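Local coordinates for protein GRMZM2G135359 pseudokinase (Zea mays, PDB 6CPY) that may bind ATP but, as a receptor-like pseudokinase of maize with a protein-kinase fold, probably has little or no kinase activity, at residues Val29-Arg34 / Leu106-Glu112; Glu85-Lys91 / Arg118-Phe122; His100-Asn105 / Ala186-Leu191. All blocks are in the same frame, centred on the assembly; numbering follows the deposited sequence.

Contact 1 (Val29-Arg34 / Leu106-Glu112); sequences VPSLKR and LLGYCEE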
loop_
_atom_site.group_PDB
_atom_site.type_symbol
_atom_site.label_atom_id
_atom_site.label_comp_id
_atom_site.label_asym_id
_atom_site.label_seq_id
_atom_site.Cartn_x
_atom_site.Cartn_y
_atom_site.Cartn_z
ATOM N N VAL A 29 11.106 15.002 -6.418
ATOM C CA VAL A 29 9.690 15.162 -6.796
ATOM C C VAL A 29 9.317 16.623 -6.514
ATOM O O VAL A 29 9.909 17.236 -5.638
ATOM C CB VAL A 29 8.732 14.212 -6.028
ATOM C CG1 VAL A 29 9.206 12.767 -6.128
ATOM C CG2 VAL A 29 8.568 14.614 -4.568
ATOM N N PRO A 30 8.320 17.172 -7.228
ATOM C CA PRO A 30 8.121 18.611 -7.088
ATOM C C PRO A 30 7.550 19.086 -5.755
ATOM O O PRO A 30 6.709 18.418 -5.135
ATOM C CB PRO A 30 7.143 18.944 -8.218
ATOM C CG PRO A 30 6.408 17.680 -8.473
ATOM C CD PRO A 30 7.413 16.590 -8.233
ATOM N N SER A 31 8.016 20.260 -5.342
ATOM C CA SER A 31 7.372 21.028 -4.290
ATOM C C SER A 31 6.183 21.764 -4.893
ATOM O O SER A 31 6.297 22.387 -5.954
ATOM C CB SER A 31 8.370 22.023 -3.691
ATOM O OG SER A 31 7.763 22.831 -2.706
ATOM N N LEU A 32 5.035 21.677 -4.236
ATOM C CA LEU A 32 3.854 22.388 -4.671
ATOM C C LEU A 32 3.542 23.516 -3.699
ATOM O O LEU A 32 3.710 23.371 -2.490
ATOM C CB LEU A 32 2.670 21.434 -4.781
ATOM C CG LEU A 32 2.863 20.370 -5.867
ATOM C CD1 LEU A 32 1.885 19.220 -5.693
ATOM C CD2 LEU A 32 2.725 20.992 -7.247
ATOM N N LYS A 33 3.090 24.646 -4.229
ATOM C CA LYS A 33 2.655 25.752 -3.372
ATOM C C LYS A 33 1.374 25.386 -2.662
ATOM O O LYS A 33 0.517 24.721 -3.241
ATOM C CB LYS A 33 2.428 27.017 -4.206
ATOM C CG LYS A 33 3.698 27.558 -4.840
ATOM C CD LYS A 33 3.424 28.855 -5.593
ATOM C CE LYS A 33 4.706 29.577 -5.967
ATOM N NZ LYS A 33 5.387 28.956 -7.136
ATOM N N ARG A 34 1.199 25.832 -1.420
ATOM C CA ARG A 34 -0.087 25.605 -0.758
ATOM C C ARG A 34 -1.245 26.195 -1.573
ATOM O O ARG A 34 -2.313 25.604 -1.655
ATOM C CB ARG A 34 -0.129 26.152 0.667
ATOM C CG ARG A 34 -1.347 25.628 1.436
ATOM C CD ARG A 34 -1.638 26.383 2.710
ATOM N NE ARG A 34 -3.045 26.252 3.110
ATOM C CZ ARG A 34 -3.539 25.304 3.901
ATOM N NH1 ARG A 34 -2.765 24.355 4.416
ATOM N NH2 ARG A 34 -4.824 25.307 4.188
ATOM N N LEU A 106 4.229 8.742 -5.032
ATOM C CA LEU A 106 4.372 10.116 -4.573
ATOM C C LEU A 106 4.583 11.059 -5.754
ATOM O O LEU A 106 5.551 10.898 -6.528
ATOM C CB LEU A 106 5.579 10.201 -3.628
ATOM C CG LEU A 106 5.815 11.560 -2.967
ATOM C CD1 LEU A 106 4.705 11.906 -2.000
ATOM C CD2 LEU A 106 7.161 11.525 -2.259
ATOM N N LEU A 107 3.669 12.019 -5.917
ATOM C CA LEU A 107 3.688 12.964 -7.043
ATOM C C LEU A 107 4.176 14.368 -6.673
ATOM O O LEU A 107 4.428 15.191 -7.560
ATOM C CB LEU A 107 2.283 13.112 -7.625
ATOM C CG LEU A 107 1.658 11.835 -8.187
ATOM C CD1 LEU A 107 0.230 12.110 -8.670
ATOM C CD2 LEU A 107 2.530 11.261 -9.293
ATOM N N GLY A 108 4.254 14.651 -5.379
ATOM C CA GLY A 108 4.696 15.957 -4.910
ATOM C C GLY A 108 4.577 16.096 -3.413
ATOM O O GLY A 108 4.155 15.174 -2.717
ATOM N N TYR A 109 4.970 17.254 -2.896
ATOM C CA TYR A 109 4.838 17.506 -1.471
ATOM C C TYR A 109 4.618 18.999 -1.263
ATOM O O TYR A 109 4.870 19.787 -2.170
ATOM C CB TYR A 109 6.065 17.015 -0.712
ATOM C CG TYR A 109 7.313 17.806 -0.999
ATOM C CD1 TYR A 109 8.138 17.467 -2.055
ATOM C CD2 TYR A 109 7.646 18.914 -0.227
ATOM C CE1 TYR A 109 9.277 18.207 -2.341
ATOM C CE2 TYR A 109 8.786 19.655 -0.505
ATOM C CZ TYR A 109 9.596 19.288 -1.561
ATOM O OH TYR A 109 10.737 20.004 -1.849
ATOM N N CYS A 110 4.109 19.369 -0.099
ATOM C CA CYS A 110 3.940 20.787 0.220
ATOM C C CYS A 110 4.197 21.018 1.695
ATOM O O CYS A 110 3.552 20.412 2.574
ATOM C CB CYS A 110 2.560 21.293 -0.188
ATOM S SG CYS A 110 2.172 22.969 0.402
ATOM N N GLU A 111 5.186 21.866 1.945
ATOM C CA GLU A 111 5.478 22.389 3.251
ATOM C C GLU A 111 5.206 23.877 3.159
ATOM O O GLU A 111 5.736 24.561 2.270
ATOM C CB GLU A 111 6.952 22.249 3.600
ATOM C CG GLU A 111 7.500 20.856 3.611
ATOM C CD GLU A 111 8.789 20.808 4.404
ATOM O OE1 GLU A 111 8.717 20.447 5.584
ATOM O OE2 GLU A 111 9.846 21.192 3.865
ATOM N N GLU A 112 4.403 24.371 4.076
ATOM C CA GLU A 112 4.093 25.796 4.151
ATOM C C GLU A 112 3.903 26.086 5.610
ATOM O O GLU A 112 3.350 25.257 6.337
ATOM C CB GLU A 112 2.833 26.127 3.337
ATOM C CG GLU A 112 2.263 27.527 3.543
ATOM C CD GLU A 112 3.234 28.625 3.189
ATOM O OE1 GLU A 112 3.765 28.604 2.054
ATOM O OE2 GLU A 112 3.465 29.516 4.047
HETATM O O HOH W 1 3.383 27.199 -0.181
#

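Contact 2 (Glu85-Lys91 / Arg118-Phe122); sequences ESQYRKK and RVMVF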
loop_
_atom_site.group_PDB
_atom_site.type_symbol
_atom_site.label_atom_id
_atom_site.label_comp_id
_atom_site.label_asym_id
_atom_site.label_seq_id
_atom_site.Cartn_x
_atom_site.Cartn_y
_atom_site.Cartn_z
ATOM N N GLU A 85 9.961 16.838 11.381
ATOM C CA GLU A 85 10.451 17.396 10.125
ATOM C C GLU A 85 11.432 16.446 9.462
ATOM O O GLU A 85 11.390 16.236 8.259
ATOM C CB GLU A 85 11.121 18.760 10.349
ATOM C CG GLU A 85 11.530 19.484 9.076
ATOM C CD GLU A 85 10.373 19.769 8.119
ATOM O OE1 GLU A 85 9.207 19.897 8.570
ATOM O OE2 GLU A 85 10.644 19.874 6.906
ATOM N N SER A 86 12.311 15.864 10.265
ATOM C CA SER A 86 13.304 14.933 9.755
ATOM C C SER A 86 12.649 13.690 9.130
ATOM O O SER A 86 13.026 13.280 8.037
ATOM C CB SER A 86 14.262 14.527 10.879
ATOM O OG SER A 86 15.291 13.710 10.363
ATOM N N GLN A 87 11.665 13.117 9.818
ATOM C CA GLN A 87 10.953 11.941 9.316
ATOM C C GLN A 87 10.102 12.253 8.086
ATOM O O GLN A 87 9.916 11.409 7.214
ATOM C CB GLN A 87 10.080 11.340 10.416
ATOM C CG GLN A 87 10.887 10.679 11.526
ATOM C CD GLN A 87 11.639 9.442 11.040
ATOM O OE1 GLN A 87 12.859 9.468 10.882
ATOM N NE2 GLN A 87 10.907 8.361 10.782
ATOM N N TYR A 88 9.574 13.472 8.037
ATOM C CA TYR A 88 8.828 13.952 6.880
ATOM C C TYR A 88 9.710 13.991 5.633
ATOM O O TYR A 88 9.345 13.477 4.579
ATOM C CB TYR A 88 8.241 15.335 7.196
ATOM C CG TYR A 88 7.527 16.025 6.052
ATOM C CD1 TYR A 88 6.173 15.772 5.793
ATOM C CD2 TYR A 88 8.181 16.946 5.255
ATOM C CE1 TYR A 88 5.512 16.411 4.767
ATOM C CE2 TYR A 88 7.526 17.586 4.214
ATOM C CZ TYR A 88 6.197 17.314 3.972
ATOM O OH TYR A 88 5.562 17.964 2.938
ATOM N N ARG A 89 10.884 14.606 5.740
ATOM C CA ARG A 89 11.783 14.689 4.588
ATOM C C ARG A 89 12.314 13.313 4.204
ATOM O O ARG A 89 12.450 13.013 3.026
ATOM C CB ARG A 89 12.946 15.646 4.862
ATOM C CG ARG A 89 12.495 17.082 5.059
ATOM C CD ARG A 89 13.665 18.044 5.169
ATOM N NE ARG A 89 13.188 19.415 4.987
ATOM C CZ ARG A 89 13.828 20.378 4.322
ATOM N NH1 ARG A 89 15.008 20.159 3.745
ATOM N NH2 ARG A 89 13.267 21.578 4.225
ATOM N N LYS A 90 12.610 12.496 5.207
ATOM C CA LYS A 90 13.121 11.144 4.999
ATOM C C LYS A 90 12.122 10.299 4.216
ATOM O O LYS A 90 12.483 9.632 3.259
ATOM C CB LYS A 90 13.403 10.499 6.359
ATOM C CG LYS A 90 14.023 9.111 6.325
ATOM C CD LYS A 90 14.637 8.791 7.683
ATOM C CE LYS A 90 15.921 9.581 7.917
ATOM N NZ LYS A 90 15.927 10.280 9.232
ATOM N N LYS A 91 10.858 10.346 4.615
ATOM C CA LYS A 91 9.820 9.620 3.883
ATOM C C LYS A 91 9.750 10.065 2.424
ATOM O O LYS A 91 9.682 9.238 1.523
ATOM C CB LYS A 91 8.448 9.778 4.548
ATOM C CG LYS A 91 7.343 9.120 3.731
ATOM C CD LYS A 91 5.994 9.115 4.407
ATOM C CE LYS A 91 5.005 8.372 3.522
ATOM N NZ LYS A 91 3.637 8.348 4.097
ATOM N N ARG A 118 1.803 20.331 6.273
ATOM C CA ARG A 118 2.770 19.295 5.957
ATOM C C ARG A 118 2.012 18.209 5.224
ATOM O O ARG A 118 1.295 17.425 5.845
ATOM C CB ARG A 118 3.419 18.746 7.231
ATOM C CG ARG A 118 4.380 19.700 7.927
ATOM C CD ARG A 118 5.624 19.940 7.092
ATOM N NE ARG A 118 6.616 20.755 7.775
ATOM C CZ ARG A 118 6.529 22.074 7.965
ATOM N NH1 ARG A 118 5.467 22.760 7.555
ATOM N NH2 ARG A 118 7.508 22.709 8.601
ATOM N N VAL A 119 2.103 18.219 3.899
ATOM C CA VAL A 119 1.375 17.235 3.090
ATOM C C VAL A 119 2.254 16.523 2.081
ATOM O O VAL A 119 3.330 17.004 1.678
ATOM C CB VAL A 119 0.122 17.808 2.354
ATOM C CG1 VAL A 119 -0.711 18.734 3.233
ATOM C CG2 VAL A 119 0.476 18.435 1.030
ATOM N N MET A 120 1.753 15.371 1.648
ATOM C CA MET A 120 2.346 14.573 0.602
ATOM C C MET A 120 1.243 14.282 -0.389
ATOM O O MET A 120 0.106 14.000 0.003
ATOM C CB MET A 120 2.928 13.270 1.179
ATOM C CG MET A 120 4.148 13.543 2.047
ATOM S SD MET A 120 4.910 12.062 2.725
ATOM C CE MET A 120 5.867 12.783 4.065
ATOM N N VAL A 121 1.576 14.399 -1.666
ATOM C CA VAL A 121 0.611 14.299 -2.745
ATOM C C VAL A 121 0.824 12.972 -3.472
ATOM O O VAL A 121 1.899 12.715 -4.009
ATOM C CB VAL A 121 0.773 15.464 -3.739
ATOM C CG1 VAL A 121 -0.220 15.347 -4.895
ATOM C CG2 VAL A 121 0.650 16.794 -3.024
ATOM N N PHE A 122 -0.227 12.150 -3.520
ATOM C CA PHE A 122 -0.134 10.827 -4.107
ATOM C C PHE A 122 -1.084 10.656 -5.273
ATOM O O PHE A 122 -2.056 11.406 -5.418
ATOM C CB PHE A 122 -0.470 9.776 -3.060
ATOM C CG PHE A 122 0.535 9.677 -1.961
ATOM C CD1 PHE A 122 1.692 8.924 -2.131
ATOM C CD2 PHE A 122 0.322 10.311 -0.753
ATOM C CE1 PHE A 122 2.623 8.827 -1.117
ATOM C CE2 PHE A 122 1.244 10.213 0.261
ATOM C CZ PHE A 122 2.395 9.471 0.083
#

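Contact 3 (His100-Asn105 / Ala186-Leu191); sequences HKNFMN and AKVSDL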
loop_
_atom_site.group_PDB
_atom_site.type_symbol
_atom_site.label_atom_id
_atom_site.label_comp_id
_atom_site.label_asym_id
_atom_site.label_seq_id
_atom_site.Cartn_x
_atom_site.Cartn_y
_atom_site.Cartn_z
ATOM N N HIS A 100 6.572 2.694 -9.249
ATOM C CA HIS A 100 6.088 1.401 -9.739
ATOM C C HIS A 100 4.620 1.491 -10.109
ATOM O O HIS A 100 3.825 2.156 -9.422
ATOM C CB HIS A 100 6.334 0.300 -8.717
ATOM C CG HIS A 100 6.272 -1.080 -9.306
ATOM N ND1 HIS A 100 5.085 -1.746 -9.513
ATOM C CD2 HIS A 100 7.249 -1.899 -9.764
ATOM C CE1 HIS A 100 5.332 -2.924 -10.062
ATOM N NE2 HIS A 100 6.637 -3.041 -10.228
ATOM N N LYS A 101 4.255 0.811 -11.195
ATOM C CA LYS A 101 2.871 0.755 -11.649
ATOM C C LYS A 101 1.903 0.306 -10.548
ATOM O O LYS A 101 0.757 0.734 -10.519
ATOM C CB LYS A 101 2.773 -0.186 -12.851
ATOM C CG LYS A 101 1.425 -0.233 -13.538
ATOM C CD LYS A 101 1.317 -1.456 -14.435
ATOM C CE LYS A 101 2.341 -1.424 -15.559
ATOM N NZ LYS A 101 2.108 -2.521 -16.535
ATOM N N ASN A 102 2.370 -0.555 -9.645
ATOM C CA ASN A 102 1.541 -1.123 -8.582
ATOM C C ASN A 102 1.822 -0.500 -7.218
ATOM O O ASN A 102 1.479 -1.075 -6.174
ATOM C CB ASN A 102 1.713 -2.651 -8.530
ATOM C CG ASN A 102 1.239 -3.322 -9.801
ATOM O OD1 ASN A 102 2.036 -3.869 -10.556
ATOM N ND2 ASN A 102 -0.062 -3.233 -10.067
ATOM N N PHE A 103 2.381 0.716 -7.231
ATOM C CA PHE A 103 2.535 1.504 -6.022
ATOM C C PHE A 103 1.710 2.795 -6.184
ATOM O O PHE A 103 1.558 3.298 -7.292
ATOM C CB PHE A 103 4.015 1.847 -5.777
ATOM C CG PHE A 103 4.265 2.512 -4.451
ATOM C CD1 PHE A 103 4.041 1.826 -3.271
ATOM C CD2 PHE A 103 4.713 3.830 -4.385
ATOM C CE1 PHE A 103 4.241 2.421 -2.044
ATOM C CE2 PHE A 103 4.918 4.431 -3.158
ATOM C CZ PHE A 103 4.677 3.738 -1.993
ATOM N N MET A 104 1.172 3.292 -5.076
ATOM C CA MET A 104 0.504 4.590 -5.046
ATOM C C MET A 104 1.596 5.667 -4.946
ATOM O O MET A 104 1.995 6.068 -3.851
ATOM C CB MET A 104 -0.468 4.644 -3.871
ATOM C CG MET A 104 -1.212 5.963 -3.724
ATOM S SD MET A 104 -2.687 5.798 -2.679
ATOM C CE MET A 104 -3.725 4.944 -3.821
ATOM N N ASN A 105 2.077 6.096 -6.113
ATOM C CA ASN A 105 3.305 6.872 -6.225
ATOM C C ASN A 105 3.161 8.298 -5.682
ATOM O O ASN A 105 2.095 8.925 -5.787
ATOM C CB ASN A 105 3.795 6.896 -7.668
ATOM C CG ASN A 105 4.152 5.510 -8.179
ATOM O OD1 ASN A 105 5.052 4.885 -7.666
ATOM N ND2 ASN A 105 3.434 5.036 -9.172
ATOM N N ALA A 186 -3.926 -3.302 -8.643
ATOM C CA ALA A 186 -3.485 -3.001 -7.294
ATOM C C ALA A 186 -2.547 -1.799 -7.257
ATOM O O ALA A 186 -1.665 -1.679 -8.094
ATOM C CB ALA A 186 -2.772 -4.202 -6.692
ATOM N N LYS A 187 -2.740 -0.939 -6.259
ATOM C CA LYS A 187 -1.739 0.041 -5.852
ATOM C C LYS A 187 -1.511 -0.037 -4.350
ATOM O O LYS A 187 -2.362 0.374 -3.542
ATOM C CB LYS A 187 -2.133 1.460 -6.306
ATOM C CG LYS A 187 -1.692 1.750 -7.739
ATOM C CD LYS A 187 -1.875 3.212 -8.136
ATOM C CE LYS A 187 -1.493 3.441 -9.581
ATOM N NZ LYS A 187 -0.024 3.413 -9.814
ATOM N N VAL A 188 -0.370 -0.607 -3.973
ATOM C CA VAL A 188 0.035 -0.672 -2.578
ATOM C C VAL A 188 0.399 0.750 -2.152
ATOM O O VAL A 188 1.022 1.482 -2.921
ATOM C CB VAL A 188 1.245 -1.590 -2.365
ATOM C CG1 VAL A 188 1.646 -1.626 -0.896
ATOM C CG2 VAL A 188 0.941 -2.997 -2.882
ATOM N N SER A 189 0.002 1.134 -0.946
ATOM C CA SER A 189 0.205 2.520 -0.497
ATOM C C SER A 189 1.030 2.634 0.765
ATOM O O SER A 189 1.171 1.677 1.540
ATOM C CB SER A 189 -1.128 3.213 -0.282
ATOM O OG SER A 189 -1.792 2.714 0.856
ATOM N N ASP A 190 1.566 3.831 0.972
ATOM C CA ASP A 190 2.195 4.189 2.221
ATOM C C ASP A 190 1.820 5.640 2.535
ATOM O O ASP A 190 2.572 6.572 2.224
ATOM C CB ASP A 190 3.696 4.032 2.115
ATOM C CG ASP A 190 4.423 4.441 3.392
ATOM O OD1 ASP A 190 3.807 4.538 4.473
ATOM O OD2 ASP A 190 5.630 4.678 3.300
ATOM N N LEU A 191 0.659 5.800 3.150
ATOM C CA LEU A 191 0.061 7.116 3.387
ATOM C C LEU A 191 0.364 7.693 4.771
ATOM O O LEU A 191 0.272 8.908 4.976
ATOM C CB LEU A 191 -1.444 7.023 3.170
ATOM C CG LEU A 191 -1.837 6.605 1.751
ATOM C CD1 LEU A 191 -3.317 6.311 1.672
ATOM C CD2 LEU A 191 -1.451 7.665 0.729
HETATM O O HOH W 2 1.346 5.775 -1.193
#

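Contact 1 (Val29-Arg34 / Leu106-Glu112)
Ser31 lies across the ring of Tyr109, its CA over one face at 4.0 Å from the ring centroid in a CH-pi contact, with its CB leaning toward the phenolic end. The edge of the ring is met by Val29: its CG2 packs 3.8 Å from CD1 of Tyr109, in the ring plane, and its carbonyl O comes within 3.5 Å of CE1 of the same ring. This placement follows from the tyrosine's first torsion (chi1 68°), which sets CG between the backbone N and the carbonyl carbon and carries the ring across to residues 29-31, beneath Ser31 CA. The backbones join around the same residue: Tyr109 N donates to Pro30 O at 3.1 Å, and Leu32 N returns a nearly straight bond of 2.8 Å to Tyr109 O, so Ser31 and Tyr109 form a single parallel bridge. Replacing Tyr109 by an alanine would probably leave Ser31 CA and Val29 CG2 without their aromatic partner and open a gap toward Tyr88 of helix 82-96. Gly108 suits its place, since a side chain there would run into Leu32 CD1. Further on, the sulfur of Cys110 rests 3.3 Å from Leu32 O. Arg34 and Glu112 meet through their aliphatic parts, crossing at about a right angle; their charged ends part company, Arg34 turning to Thr117 and Glu38, Glu112 to His114 N. A water joins the backbone N of Arg34, from which it accepts at 2.9 Å, to Glu112 OE1, to which it donates at 2.7 Å. The segment leading into helix 34-40 thus lines the outer edge of strand 106-112, which on its other side carries a classic beta bulge (Leu107 and Gly108 opposite Val121), at the border of the antiparallel five-stranded sheet of a kinase N-lobe.

Contact 2 (Glu85-Lys91 / Arg118-Phe122)
Arg118 reaches from strand 118-122 over Tyr88 to Glu85 of the helix. Arg118 CB touches the ring rim, 4.0 Å from Tyr88 CE1; a bend at chi2 (-68°) then folds the chain back from CG, bringing Arg118 CD over the centre of one ring face, 4.1 Å from the Tyr88 centroid. Arg118 NE next donates to Glu85 OE1 at 2.8 Å, in the guanidinium plane and on the syn lone pair of the oxygen, although the carboxylate and guanidinium planes stand 83° apart; Glu111 is a second salt-bridge partner of this NE. At the tip, NH2 adds only a weak bond to Glu85 OE1 and is better matched by Glu113, while Trp80 supplies a cation-pi contact. The other oxygen of Glu85 receives Arg89 NE on its anti side, so Glu85, Arg89 and Arg118 form a salt-bridge network. Beneath this bridge, Tyr88 OH donates to Val119 O at 2.7 Å, approaching from above the carbonyl plane, and Tyr88 CD1 meets the methyl CE of Met120 at 3.5 Å. Lys91, fully extended, runs its CD along Met120 SD at 3.6 Å and delivers NZ to the carbonyls of Asp190 and Glu192. These helix and strand segments run only 13° from parallel. A helix packed on the sheet in this place is the C-helix of the kinase N-lobe; by sequence, Lys91 probably takes the place of the usual C-helix glutamate.

Contact 3 (His100-Asn105 / Ala186-Leu191)
Lys187 NZ is gripped by two backbone carbonyls, Lys101 O at 2.9 Å and Phe103 O at 3.0 Å, and by the carboxylate of Glu123, so its charge is probably well balanced. The carbonyls belong to the loop between the C-helix and the fourth strand of the kinase fold, here a type I turn from His100 to Phe103 bearing a His-x-Asn sequence. The facing strand 186-188 runs on into Asp190 and Leu191, which by sequence probably occupy the first two positions of the kinase DFG motif. The lysine runs straight across the loop and bends only at its last torsion (chi4 -74°), which hooks NZ between the two oxygens. Asn102 answers from the other side of the pairing: its ND2 donates to Ala186 O at 3.0 Å, in its own amide plane and on a carbonyl lone pair. Between them the backbones bridge, Val188 N to Asn102 O at 2.9 Å and Met104 N to Val188 O at 2.8 Å. Inside the loop, His100 ND1 accepts from Asn102 N, while His100 O is held by Phe103 N and Asn105 ND2 from opposite faces of its plane, which probably helps hold the turn. Phe103 sets its ring edge against Asp190 CB, and Met104 SD lies across Leu191 CD2 at 4.1 Å. Where direct pairing stops, one water takes over, donating to Met104 O at 2.8 Å and accepting from Asp190 N at 2.9 Å.

From the N terminus, residues 29-34 come first, and contact 1 closes a long loop by bringing them to strand 106-112, with helix 82-96 on the way. Contact 2 starts on that helix, inside the loop, and ends beyond it on strand 117-123, so the two cross. Contact 3 starts just before strand 106-112 and closes only at residues 186-191, crossing both others. Contacts 1 and 2 share one sheet through neighbouring strands. Contact 3 ties the N-lobe to the short two-stranded sheet of the other lobe, and it meets contact 2 where Lys91 NZ reaches Asp190 O and Phe122 packs on Leu191.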